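Local coordinates for isoform A of Peptidoglycan-recognition protein LB (Drosophila melanogaster, PDB 7NSY), which cleaves, as a zinc-dependent amidase of innate immunity, the bond between N-acetylmuramoyl and L-amino acid residues in bacterial peptidoglycan, at residues 24-29 / 69-74; 40-45 / 108-113; 78-83 / 100-105. The protein carries 1 engineered substitution. All coordinates share one frame; numbering follows the deposited sequence.

Contact 1 of 3, residues 24-29 / 69-74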
ATOM      1  N   GLY A  24      10.626 -12.871   2.165  1.00 14.24           N
ATOM      2  CA  GLY A  24      11.507 -13.497   1.156  1.00 14.11           C
ATOM      3  C   GLY A  24      11.598 -12.668  -0.116  1.00 14.39           C
ATOM      4  O   GLY A  24      11.780 -13.235  -1.235  1.00 17.46           O
ATOM      5  N   ALA A  25      11.516 -11.346  -0.017  1.00 14.21           N
ATOM      6  CA  ALA A  25      11.571 -10.466  -1.187  1.00 15.03           C
ATOM      7  C   ALA A  25      12.915 -10.650  -1.907  1.00 16.32           C
ATOM      8  O   ALA A  25      13.985 -10.749  -1.262  1.00 18.21           O
ATOM      9  CB  ALA A  25      11.386  -9.054  -0.770  1.00 15.51           C
ATOM     10  N   ARG A  26      12.838 -10.566  -3.220  1.00 15.67           N
ATOM     11  CA  ARG A  26      14.046 -10.340  -4.054  1.00 15.23           C
ATOM     12  C   ARG A  26      14.544  -8.938  -3.773  1.00 14.99           C
ATOM     13  O   ARG A  26      13.725  -8.036  -3.467  1.00 15.54           O
ATOM     14  CB  ARG A  26      13.638 -10.554  -5.511  1.00 18.93           C
ATOM     15  CG  ARG A  26      14.666 -10.316  -6.601  1.00 23.28           C
ATOM     16  CD  ARG A  26      14.045 -10.599  -7.961  1.00 23.51           C
ATOM     17  NE  ARG A  26      13.399 -11.908  -7.995  1.00 23.40           N
ATOM     18  CZ  ARG A  26      12.092 -12.185  -8.015  1.00 21.91           C
ATOM     19  NH1 ARG A  26      11.164 -11.258  -8.104  1.00 21.95           N
ATOM     20  NH2 ARG A  26      11.703 -13.449  -7.942  1.00 23.25           N
ATOM     21  N   LEU A  27      15.848  -8.689  -3.906  1.00 16.51           N
ATOM     22  CA  LEU A  27      16.323  -7.301  -3.803  1.00 17.48           C
ATOM     23  C   LEU A  27      15.658  -6.440  -4.867  1.00 16.69           C
ATOM     24  O   LEU A  27      15.373  -6.916  -5.964  1.00 17.12           O
ATOM     25  CB  LEU A  27      17.855  -7.256  -3.966  1.00 21.34           C
ATOM     26  CG  LEU A  27      18.643  -7.823  -2.779  1.00 24.03           C
ATOM     27  CD1 LEU A  27      20.129  -7.917  -3.092  1.00 27.00           C
ATOM     28  CD2 LEU A  27      18.419  -6.985  -1.530  1.00 27.00           C
ATOM     29  N   PRO A  28      15.535  -5.133  -4.616  1.00 17.54           N
ATOM     30  CA  PRO A  28      15.150  -4.217  -5.684  1.00 17.58           C
ATOM     31  C   PRO A  28      16.220  -4.178  -6.771  1.00 19.24           C
ATOM     32  O   PRO A  28      17.405  -4.392  -6.446  1.00 21.70           O
ATOM     33  CB  PRO A  28      15.036  -2.859  -5.001  1.00 18.00           C
ATOM     34  CG  PRO A  28      14.905  -3.215  -3.530  1.00 19.37           C
ATOM     35  CD  PRO A  28      15.747  -4.452  -3.328  1.00 19.43           C
ATOM     36  N   LYS A  29      15.816  -3.915  -8.009  1.00 17.66           N
ATOM     37  CA  LYS A  29      16.798  -3.726  -9.116  1.00 20.61           C
ATOM     38  C   LYS A  29      17.540  -2.410  -8.906  1.00 22.71           C
ATOM     39  O   LYS A  29      18.770  -2.342  -9.179  1.00 24.56           O
ATOM     40  CB  LYS A  29      16.061  -3.686 -10.452  1.00 21.57           C
ATOM     41  CG  LYS A  29      15.402  -4.990 -10.891  1.00 27.90           C
ATOM     42  CD  LYS A  29      15.462  -5.239 -12.422  1.00 38.26           C
ATOM     43  CE  LYS A  29      14.253  -4.829 -13.240  1.00 41.64           C
ATOM     44  NZ  LYS A  29      13.149  -5.817 -13.139  1.00 35.95           N
ATOM     45  N   HIS A  69       5.563  -7.539 -10.921  1.00 15.90           N
ATOM     46  CA  HIS A  69       6.074  -6.183 -11.197  1.00 16.86           C
ATOM     47  C   HIS A  69       7.509  -6.270 -11.695  1.00 17.95           C
ATOM     48  O   HIS A  69       7.842  -5.604 -12.706  1.00 17.08           O
ATOM     49  CB  HIS A  69       5.961  -5.319  -9.946  1.00 16.31           C
ATOM     50  CG  HIS A  69       4.571  -4.941  -9.661  1.00 16.46           C
ATOM     51  ND1 HIS A  69       4.190  -4.233  -8.517  1.00 16.56           N
ATOM     52  CD2 HIS A  69       3.413  -5.223 -10.308  1.00 20.96           C
ATOM     53  CE1 HIS A  69       2.895  -4.066  -8.494  1.00 18.51           C
ATOM     54  NE2 HIS A  69       2.390  -4.665  -9.603  1.00 22.12           N
ATOM     55  N   GLN A  70       8.389  -7.002 -11.030  1.00 16.75           N
ATOM     56  CA  GLN A  70       9.807  -7.069 -11.446  1.00 17.88           C
ATOM     57  C   GLN A  70      10.004  -7.928 -12.685  1.00 19.42           C
ATOM     58  O   GLN A  70      10.772  -7.491 -13.606  1.00 20.79           O
ATOM     59  CB  GLN A  70      10.685  -7.672 -10.353  1.00 18.39           C
ATOM     60  CG  GLN A  70      10.895  -6.744  -9.187  1.00 18.82           C
ATOM     61  CD  GLN A  70      11.890  -7.341  -8.224  1.00 16.85           C
ATOM     62  OE1 GLN A  70      11.762  -8.501  -7.854  1.00 19.41           O
ATOM     63  NE2 GLN A  70      12.824  -6.543  -7.757  1.00 16.17           N
ATOM     64  N   LEU A  71       9.489  -9.146 -12.707  1.00 19.04           N
ATOM     65  CA  LEU A  71       9.846 -10.124 -13.768  1.00 21.35           C
ATOM     66  C   LEU A  71       8.947  -9.928 -14.982  1.00 23.60           C
ATOM     67  O   LEU A  71       9.501 -10.091 -16.124  1.00 24.13           O
ATOM     68  CB  LEU A  71       9.765 -11.540 -13.203  1.00 21.92           C
ATOM     69  CG  LEU A  71      10.534 -11.735 -11.898  1.00 22.77           C
ATOM     70  CD1 LEU A  71      10.382 -13.163 -11.424  1.00 24.94           C
ATOM     71  CD2 LEU A  71      11.999 -11.349 -12.020  1.00 27.15           C
ATOM     72  N   GLU A  72       7.646  -9.718 -14.809  1.00 18.80           N
ATOM     73  CA  GLU A  72       6.720  -9.589 -15.969  1.00 22.27           C
ATOM     74  C   GLU A  72       6.770  -8.155 -16.482  1.00 22.72           C
ATOM     75  O   GLU A  72       6.810  -7.975 -17.710  1.00 24.63           O
ATOM     76  CB  GLU A  72       5.329 -10.077 -15.621  1.00 22.11           C
ATOM     77  CG  GLU A  72       5.318 -11.555 -15.265  1.00 26.67           C
ATOM     78  CD  GLU A  72       5.960 -12.467 -16.291  1.00 31.67           C
ATOM     79  OE1 GLU A  72       6.675 -13.431 -15.893  1.00 39.34           O
ATOM     80  OE2 GLU A  72       5.735 -12.223 -17.499  1.00 33.07           O
ATOM     81  N   ARG A  73       6.808  -7.134 -15.636  1.00 20.02           N
ATOM     82  CA  ARG A  73       6.771  -5.727 -16.113  1.00 21.24           C
ATOM     83  C   ARG A  73       8.164  -5.111 -16.179  1.00 19.58           C
ATOM     84  O   ARG A  73       8.290  -4.060 -16.855  1.00 21.99           O
ATOM     85  CB  ARG A  73       5.821  -4.891 -15.258  1.00 20.81           C
ATOM     86  CG  ARG A  73       4.388  -5.397 -15.245  1.00 23.38           C
ATOM     87  CD  ARG A  73       3.566  -4.528 -14.356  1.00 31.45           C
ATOM     88  NE  ARG A  73       2.143  -4.679 -14.626  1.00 38.45           N
ATOM     89  CZ  ARG A  73       1.170  -4.287 -13.809  1.00 43.98           C
ATOM     90  NH1 ARG A  73       1.452  -3.756 -12.633  1.00 43.41           N
ATOM     91  NH2 ARG A  73      -0.092  -4.450 -14.171  1.00 49.42           N
ATOM     92  N   GLY A  74       9.179  -5.715 -15.581  1.00 18.12           N
ATOM     93  CA  GLY A  74      10.562  -5.208 -15.652  1.00 19.29           C
ATOM     94  C   GLY A  74      10.771  -3.994 -14.757  1.00 20.48           C
ATOM     95  O   GLY A  74      11.762  -3.302 -14.899  1.00 20.21           O
TER
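Arg26 wraps its side chain around the amide oxygen of Gln70. CB and CG each lie 3.6 Å from Gln70 OE1. CD comes in to 3.1 Å of the same atom. The chain leaves CB fully extended, with CG anti to the backbone N (chi1 177°), and turns only at chi3 (-51°). This single bend brings the guanidinium back to the oxygen. NH1 donates to Gln70 OE1 at 2.8 Å, within the carbonyl plane. The oxygen sits close to the guanidinium plane, and the two planes are 38° apart. NH2 touches Leu71 CD1 at 3.7 Å, and Leu71 CD2 lies above the rim of one guanidinium face. Asp67 adds a salt bridge to NH1.

The other half of the Gln70 amide is used too. NE2 donates to Leu27 O at 3.1 Å and also bonds Asn76 O, which fixes the amide's rotation. Lys29 NZ lies 2.9 Å from Gln70 O at a poor angle for bonding; its hydrogen bond goes to Trp75 O. Lys29 CE rests 3.4 Å from Gly74 O. The contact lies at the surface, where side-chain bonds hold the extended loop between strands 17-18 and 38-45 to the C-terminal end of helix 55-72.

Contact 2 of 3, residues 40-45 / 108-113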
ATOM      1  N   TYR A  40       1.320  12.593   1.432  1.00 14.33           N
ATOM      2  CA  TYR A  40       0.126  11.828   1.026  1.00 14.39           C
ATOM      3  C   TYR A  40       0.247  10.367   1.453  1.00 13.25           C
ATOM      4  O   TYR A  40       1.316   9.797   1.465  1.00 14.29           O
ATOM      5  CB  TYR A  40      -0.076  11.873  -0.495  1.00 14.51           C
ATOM      6  CG  TYR A  40      -0.399  13.238  -1.053  1.00 16.74           C
ATOM      7  CD1 TYR A  40       0.612  14.055  -1.519  1.00 18.73           C
ATOM      8  CD2 TYR A  40      -1.698  13.688  -1.089  1.00 17.65           C
ATOM      9  CE1 TYR A  40       0.343  15.350  -1.959  1.00 21.70           C
ATOM     10  CE2 TYR A  40      -1.992  14.974  -1.524  1.00 19.28           C
ATOM     11  CZ  TYR A  40      -0.969  15.785  -1.962  1.00 22.91           C
ATOM     12  OH  TYR A  40      -1.305  17.033  -2.456  1.00 27.60           O
ATOM     13  N   VAL A  41      -0.921   9.809   1.739  1.00 12.70           N
ATOM     14  CA  VAL A  41      -1.096   8.346   1.905  1.00 12.66           C
ATOM     15  C   VAL A  41      -2.134   7.958   0.881  1.00 14.10           C
ATOM     16  O   VAL A  41      -3.234   8.569   0.862  1.00 13.50           O
ATOM     17  CB  VAL A  41      -1.489   7.981   3.340  1.00 13.19           C
ATOM     18  CG1 VAL A  41      -1.780   6.487   3.415  1.00 13.42           C
ATOM     19  CG2 VAL A  41      -0.424   8.391   4.326  1.00 14.40           C
ATOM     20  N   ILE A  42      -1.859   6.911   0.106  1.00 15.04           N
ATOM     21  CA  ILE A  42      -2.809   6.458  -0.931  1.00 14.59           C
ATOM     22  C   ILE A  42      -3.160   5.007  -0.665  1.00 13.79           C
ATOM     23  O   ILE A  42      -2.248   4.154  -0.510  1.00 13.55           O
ATOM     24  CB  ILE A  42      -2.209   6.688  -2.324  1.00 15.68           C
ATOM     25  CG1 ILE A  42      -1.789   8.165  -2.461  1.00 20.60           C
ATOM     26  CG2 ILE A  42      -3.172   6.279  -3.429  1.00 15.81           C
ATOM     27  CD1 ILE A  42      -1.061   8.444  -3.697  1.00 21.96           C
ATOM     28  N   ILE A  43      -4.445   4.703  -0.673  1.00 13.83           N
ATOM     29  CA  ILE A  43      -4.957   3.337  -0.455  1.00 14.94           C
ATOM     30  C   ILE A  43      -5.286   2.655  -1.767  1.00 16.41           C
ATOM     31  O   ILE A  43      -5.998   3.233  -2.638  1.00 16.11           O
ATOM     32  CB  ILE A  43      -6.186   3.397   0.435  1.00 16.21           C
ATOM     33  CG1 ILE A  43      -5.951   4.128   1.759  1.00 15.98           C
ATOM     34  CG2 ILE A  43      -6.797   2.012   0.598  1.00 17.70           C
ATOM     35  CD1 ILE A  43      -4.791   3.588   2.588  1.00 16.57           C
ATOM     36  N   HIS A  44      -4.750   1.481  -1.988  1.00 14.24           N
ATOM     37  CA  HIS A  44      -4.924   0.610  -3.157  1.00 13.93           C
ATOM     38  C   HIS A  44      -5.500  -0.741  -2.731  1.00 15.95           C
ATOM     39  O   HIS A  44      -5.407  -1.129  -1.551  1.00 13.13           O
ATOM     40  CB  HIS A  44      -3.614   0.359  -3.870  1.00 14.93           C
ATOM     41  CG  HIS A  44      -2.925   1.586  -4.322  1.00 14.65           C
ATOM     42  ND1 HIS A  44      -3.223   2.172  -5.548  1.00 15.99           N
ATOM     43  CD2 HIS A  44      -1.970   2.373  -3.756  1.00 15.25           C
ATOM     44  CE1 HIS A  44      -2.441   3.211  -5.712  1.00 15.52           C
ATOM     45  NE2 HIS A  44      -1.648   3.359  -4.638  1.00 15.87           N
ATOM     46  N   HIS A  45      -5.954  -1.492  -3.735  1.00 15.84           N
ATOM     47  CA  HIS A  45      -6.139  -2.957  -3.584  1.00 15.67           C
ATOM     48  C   HIS A  45      -5.437  -3.668  -4.709  1.00 16.97           C
ATOM     49  O   HIS A  45      -5.079  -3.064  -5.718  1.00 17.31           O
ATOM     50  CB  HIS A  45      -7.601  -3.329  -3.378  1.00 16.18           C
ATOM     51  CG  HIS A  45      -8.415  -3.106  -4.608  1.00 16.96           C
ATOM     52  ND1 HIS A  45      -8.508  -4.069  -5.591  1.00 18.50           N
ATOM     53  CD2 HIS A  45      -9.150  -2.053  -5.024  1.00 18.82           C
ATOM     54  CE1 HIS A  45      -9.270  -3.611  -6.585  1.00 17.99           C
ATOM     55  NE2 HIS A  45      -9.678  -2.377  -6.260  1.00 18.93           N
ATOM     56  N   ASP A 108       6.611   9.956  -5.713  1.00 16.60           N
ATOM     57  CA  ASP A 108       7.736  10.540  -4.966  1.00 17.49           C
ATOM     58  C   ASP A 108       7.266  11.377  -3.789  1.00 17.16           C
ATOM     59  O   ASP A 108       8.065  12.174  -3.268  1.00 18.53           O
ATOM     60  CB  ASP A 108       8.625  11.393  -5.874  1.00 19.41           C
ATOM     61  CG  ASP A 108       7.890  12.595  -6.434  1.00 22.16           C
ATOM     62  OD1 ASP A 108       6.682  12.762  -6.208  1.00 21.82           O
ATOM     63  OD2 ASP A 108       8.578  13.407  -7.089  1.00 27.71           O
ATOM     64  N   LYS A 109       6.040  11.205  -3.329  1.00 15.57           N
ATOM     65  CA  LYS A 109       5.496  12.077  -2.258  1.00 16.00           C
ATOM     66  C   LYS A 109       4.370  11.375  -1.496  1.00 15.36           C
ATOM     67  O   LYS A 109       3.509  12.015  -0.945  1.00 16.54           O
ATOM     68  CB  LYS A 109       4.998  13.412  -2.820  1.00 17.58           C
ATOM     69  CG  LYS A 109       3.988  13.253  -3.930  1.00 18.05           C
ATOM     70  CD  LYS A 109       3.374  14.524  -4.488  1.00 22.45           C
ATOM     71  CE  LYS A 109       4.368  15.353  -5.269  1.00 24.67           C
ATOM     72  NZ  LYS A 109       4.790  14.714  -6.537  1.00 26.72           N
ATOM     73  N   SER A 110       4.427  10.042  -1.460  1.00 13.40           N
ATOM     74  CA  SER A 110       3.336   9.304  -0.816  1.00 13.08           C
ATOM     75  C   SER A 110       3.840   7.993  -0.250  1.00 11.33           C
ATOM     76  O   SER A 110       4.889   7.452  -0.623  1.00 12.72           O
ATOM     77  CB  SER A 110       2.188   9.046  -1.767  1.00 13.22           C
ATOM     78  OG  SER A 110       2.537   8.111  -2.778  1.00 14.82           O
ATOM     79  N   VAL A 111       2.986   7.477   0.614  1.00 12.02           N
ATOM     80  CA  VAL A 111       3.047   6.057   1.031  1.00 12.09           C
ATOM     81  C   VAL A 111       1.871   5.369   0.357  1.00 12.56           C
ATOM     82  O   VAL A 111       0.697   5.746   0.650  1.00 13.11           O
ATOM     83  CB  VAL A 111       2.983   5.940   2.554  1.00 13.05           C
ATOM     84  CG1 VAL A 111       3.048   4.481   2.944  1.00 13.44           C
ATOM     85  CG2 VAL A 111       4.084   6.762   3.224  1.00 14.25           C
ATOM     86  N   GLY A 112       2.157   4.417  -0.543  1.00 11.40           N
ATOM     87  CA  GLY A 112       1.100   3.676  -1.234  1.00 12.63           C
ATOM     88  C   GLY A 112       0.876   2.367  -0.534  1.00 12.27           C
ATOM     89  O   GLY A 112       1.783   1.528  -0.482  1.00 12.75           O
ATOM     90  N   ILE A 113      -0.290   2.131   0.045  1.00 10.90           N
ATOM     91  CA  ILE A 113      -0.625   0.956   0.879  1.00 11.31           C
ATOM     92  C   ILE A 113      -1.581   0.085   0.085  1.00 12.40           C
ATOM     93  O   ILE A 113      -2.692   0.581  -0.260  1.00 13.99           O
ATOM     94  CB  ILE A 113      -1.271   1.406   2.191  1.00 12.76           C
ATOM     95  CG1 ILE A 113      -0.365   2.373   2.966  1.00 13.20           C
ATOM     96  CG2 ILE A 113      -1.620   0.173   3.029  1.00 13.04           C
ATOM     97  CD1 ILE A 113      -0.975   2.942   4.195  1.00 13.56           C
TER
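Parallel strands 40-45 and 110-113 pair in the interior of the mixed sheet of this amidase, with Tyr40 beside Ser110 and Ile43 beside Ile113. His44, near the end of its strand, is a zinc ligand, and its NE2 bonds His102 ND1. The pairing starts loosely: Tyr40 N reaches Lys109 O at 3.3 Å and a bent 137°. It then tightens. Val111 N bonds Tyr40 O, and Ile42 N bonds Val111 O. Ile113 N meets Ile42 O at 2.9 Å, nearly in line with the carbonyl. His44 N closes the series on Ile113 O at 2.8 Å.

On one face, Val41 CG1 meets Ile113 CD1 at 3.7 Å. CG1 gets there by standing anti to the backbone N (chi1 175°). Ile43 CD1 lies alongside Ile113, 4.2 Å from its CB. On the other face, Ile42 CD1 touches Ser110 OG at 3.7 Å, while that hydroxyl bonds Tyr106 O.

Lys109 runs beside the Tyr40 ring, its CD 4.0 Å from CE1. Its NZ binds Asp108 OD1 at 2.7 Å, on the syn side, and also Lys105 O. Replacing this lysine with alanine would probably leave the Asp108 carboxylate without its mate and strip the ring of its aliphatic neighbour.

Helix 126-141 covers the Val41 and Ile113 face through Leu135 and Ile136. Strand 149-153 flanks strand 40-45, and strand 82-84 flanks strand 110-113.

Contact 3 of 3, residues 78-83 / 100-105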
ATOM      1  N   ILE A  78       8.310  -4.467  -6.447  1.00 13.44           N
ATOM      2  CA  ILE A  78       6.860  -4.352  -6.172  1.00 13.48           C
ATOM      3  C   ILE A  78       6.508  -2.863  -6.086  1.00 12.38           C
ATOM      4  O   ILE A  78       7.291  -2.067  -5.571  1.00 13.61           O
ATOM      5  CB  ILE A  78       6.489  -5.068  -4.864  1.00 13.31           C
ATOM      6  CG1 ILE A  78       4.992  -5.186  -4.698  1.00 13.99           C
ATOM      7  CG2 ILE A  78       7.136  -4.413  -3.638  1.00 14.47           C
ATOM      8  CD1 ILE A  78       4.556  -6.011  -3.501  1.00 15.35           C
ATOM      9  N   GLY A  79       5.433  -2.428  -6.729  1.00 12.67           N
ATOM     10  CA  GLY A  79       5.188  -0.995  -6.874  1.00 14.08           C
ATOM     11  C   GLY A  79       4.728  -0.297  -5.620  1.00 12.58           C
ATOM     12  O   GLY A  79       4.857   0.925  -5.550  1.00 13.75           O
ATOM     13  N   TYR A  80       4.202  -1.019  -4.672  1.00 12.38           N
ATOM     14  CA  TYR A  80       3.603  -0.409  -3.465  1.00 12.30           C
ATOM     15  C   TYR A  80       4.627  -0.228  -2.351  1.00 12.17           C
ATOM     16  O   TYR A  80       5.595  -0.944  -2.237  1.00 12.31           O
ATOM     17  CB  TYR A  80       2.485  -1.306  -2.959  1.00 14.41           C
ATOM     18  CG  TYR A  80       1.462  -1.619  -4.013  1.00 14.73           C
ATOM     19  CD1 TYR A  80       1.395  -2.877  -4.587  1.00 14.83           C
ATOM     20  CD2 TYR A  80       0.575  -0.642  -4.409  1.00 15.41           C
ATOM     21  CE1 TYR A  80       0.426  -3.183  -5.539  1.00 17.77           C
ATOM     22  CE2 TYR A  80      -0.384  -0.938  -5.346  1.00 16.45           C
ATOM     23  CZ  TYR A  80      -0.458  -2.206  -5.883  1.00 16.55           C
ATOM     24  OH  TYR A  80      -1.430  -2.473  -6.837  1.00 24.21           O
ATOM     25  N   SER A  81       4.343   0.731  -1.494  1.00 12.22           N
ATOM     26  CA  SER A  81       5.178   0.980  -0.311  1.00 11.42           C
ATOM     27  C   SER A  81       5.062  -0.131   0.718  1.00 11.11           C
ATOM     28  O   SER A  81       6.055  -0.569   1.316  1.00 11.12           O
ATOM     29  CB  SER A  81       4.846   2.330   0.311  1.00 12.56           C
ATOM     30  OG  SER A  81       4.807   3.383  -0.642  1.00 12.86           O
ATOM     31  N   PHE A  82       3.839  -0.538   0.976  1.00 10.98           N
ATOM     32  CA  PHE A  82       3.483  -1.548   1.974  1.00 10.32           C
ATOM     33  C   PHE A  82       2.275  -2.338   1.492  1.00 11.04           C
ATOM     34  O   PHE A  82       1.434  -1.790   0.755  1.00 11.38           O
ATOM     35  CB  PHE A  82       3.111  -0.972   3.337  1.00 11.04           C
ATOM     36  CG  PHE A  82       4.253  -0.260   3.987  1.00 10.73           C
ATOM     37  CD1 PHE A  82       4.505   1.081   3.717  1.00 11.41           C
ATOM     38  CD2 PHE A  82       5.123  -0.940   4.836  1.00 11.91           C
ATOM     39  CE1 PHE A  82       5.591   1.721   4.292  1.00 12.45           C
ATOM     40  CE2 PHE A  82       6.208  -0.285   5.392  1.00 12.39           C
ATOM     41  CZ  PHE A  82       6.427   1.017   5.136  1.00 11.93           C
ATOM     42  N   GLY A  83       2.173  -3.580   1.877  1.00 10.85           N
ATOM     43  CA  GLY A  83       0.983  -4.400   1.728  1.00 10.17           C
ATOM     44  C   GLY A  83       0.362  -4.717   3.070  1.00 10.49           C
ATOM     45  O   GLY A  83       1.040  -4.722   4.147  1.00 11.72           O
ATOM     46  N   GLY A 100       7.715   5.174  -5.328  1.00 14.49           N
ATOM     47  CA  GLY A 100       6.878   4.020  -5.660  1.00 14.36           C
ATOM     48  C   GLY A 100       6.573   3.916  -7.138  1.00 15.40           C
ATOM     49  O   GLY A 100       7.005   4.770  -7.939  1.00 15.94           O
ATOM     50  N   ALA A 101       5.816   2.902  -7.464  1.00 13.92           N
ATOM     51  CA  ALA A 101       5.217   2.740  -8.812  1.00 14.73           C
ATOM     52  C   ALA A 101       3.768   2.319  -8.626  1.00 15.04           C
ATOM     53  O   ALA A 101       3.390   1.163  -8.976  1.00 20.00           O
ATOM     54  CB  ALA A 101       5.998   1.775  -9.658  1.00 16.29           C
ATOM     55  N   HIS A 102       2.989   3.201  -8.018  1.00 15.60           N
ATOM     56  CA  HIS A 102       1.588   2.920  -7.674  1.00 13.84           C
ATOM     57  C   HIS A 102       0.637   4.086  -8.012  1.00 16.70           C
ATOM     58  O   HIS A 102      -0.566   3.815  -8.079  1.00 18.05           O
ATOM     59  CB  HIS A 102       1.436   2.452  -6.204  1.00 13.88           C
ATOM     60  CG  HIS A 102       1.861   3.509  -5.237  1.00 13.70           C
ATOM     61  ND1 HIS A 102       1.025   4.476  -4.827  1.00 14.98           N
ATOM     62  CD2 HIS A 102       3.061   3.744  -4.670  1.00 14.19           C
ATOM     63  CE1 HIS A 102       1.730   5.321  -4.077  1.00 14.71           C
ATOM     64  NE2 HIS A 102       2.973   4.893  -3.978  1.00 14.39           N
ATOM     65  N   ALA A 103       1.065   5.330  -8.124  1.00 15.81           N
ATOM     66  CA  ALA A 103       0.140   6.490  -8.203  1.00 18.54           C
ATOM     67  C   ALA A 103       0.809   7.587  -8.998  1.00 21.51           C
ATOM     68  O   ALA A 103       1.731   8.233  -8.551  1.00 19.23           O
ATOM     69  CB  ALA A 103      -0.253   6.968  -6.820  1.00 18.22           C
ATOM     70  N   PRO A 104       0.355   7.812 -10.254  1.00 20.97           N
ATOM     71  CA  PRO A 104       0.951   8.825 -11.109  1.00 22.75           C
ATOM     72  C   PRO A 104       0.929  10.202 -10.444  1.00 19.51           C
ATOM     73  O   PRO A 104      -0.088  10.531  -9.873  1.00 25.64           O
ATOM     74  CB  PRO A 104       0.027   8.783 -12.339  1.00 24.47           C
ATOM     75  CG  PRO A 104      -0.592   7.423 -12.320  1.00 26.32           C
ATOM     76  CD  PRO A 104      -0.761   7.078 -10.866  1.00 24.21           C
ATOM     77  N   LYS A 105       2.047  10.914 -10.455  1.00 26.15           N
ATOM     78  CA  LYS A 105       2.171  12.282  -9.876  1.00 25.47           C
ATOM     79  C   LYS A 105       2.372  12.193  -8.365  1.00 23.27           C
ATOM     80  O   LYS A 105       2.727  13.203  -7.831  1.00 24.88           O
ATOM     81  CB  LYS A 105       0.949  13.181 -10.107  1.00 26.11           C
TER
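His102 sets its CB against the Tyr80 ring, 3.7 Å from CD2 and 3.9 Å from CE2. The two side chains meet at a slant, not stacked. They belong to the active-site wall of the zinc amidase fold, where Tyr80 is inferred to be essential for coordinating the zinc hydrate. In His102, CG lies between the backbone N and the carbonyl carbon (chi1 63°). With CG there and chi2 at 85°, the CD2 edge of the ring faces Gly79 O at 3.5 Å, in the ring plane. NE2 is 4.1 Å from Ser81 OG. Ser81 OG is bonded to Gly112 N, and His102 ND1 to the zinc ligand His44. This is consistent with a second-shell place for His102 beside a metal ligand.

Glycines allow the close approach. Gly79 CA comes to 3.5 Å of Ala101 O in a CA-H...O contact, and a beta carbon on Gly79 would run into that oxygen. One on Gly100 would clash with His102 CD2. Ala101 CB packs 4.0 Å from Gly79 CA. The backbones are tied by one bond: Ala101 N donates to Gly79 O at 2.9 Å and 167°, in the carbonyl plane and on a lone pair.

In the fold
Contacts 2 and 3 meet at the zinc site, their centres 7 Å apart. His44 NE2 and His102 ND1 lie 2.9 Å apart, a probable hydrogen bond between the zinc ligand and its neighbour. Gly112 N and Ser81 OG, 2.8 Å apart, join strand 110-115 to the residue just before strand 82-84. His154 is the ligand next to His44, their side chains about 3 Å apart. The remaining ligand position carries the engineered Ser162. Contact 1 lies at the surface, its centre about 13 Å from that of contact 3 and 19 Å from that of contact 2. It reaches contact 3 through His69 ND1, 2.8 Å from Gly79 N, and His69 CE1, 4.0 Å from Tyr80 CE1.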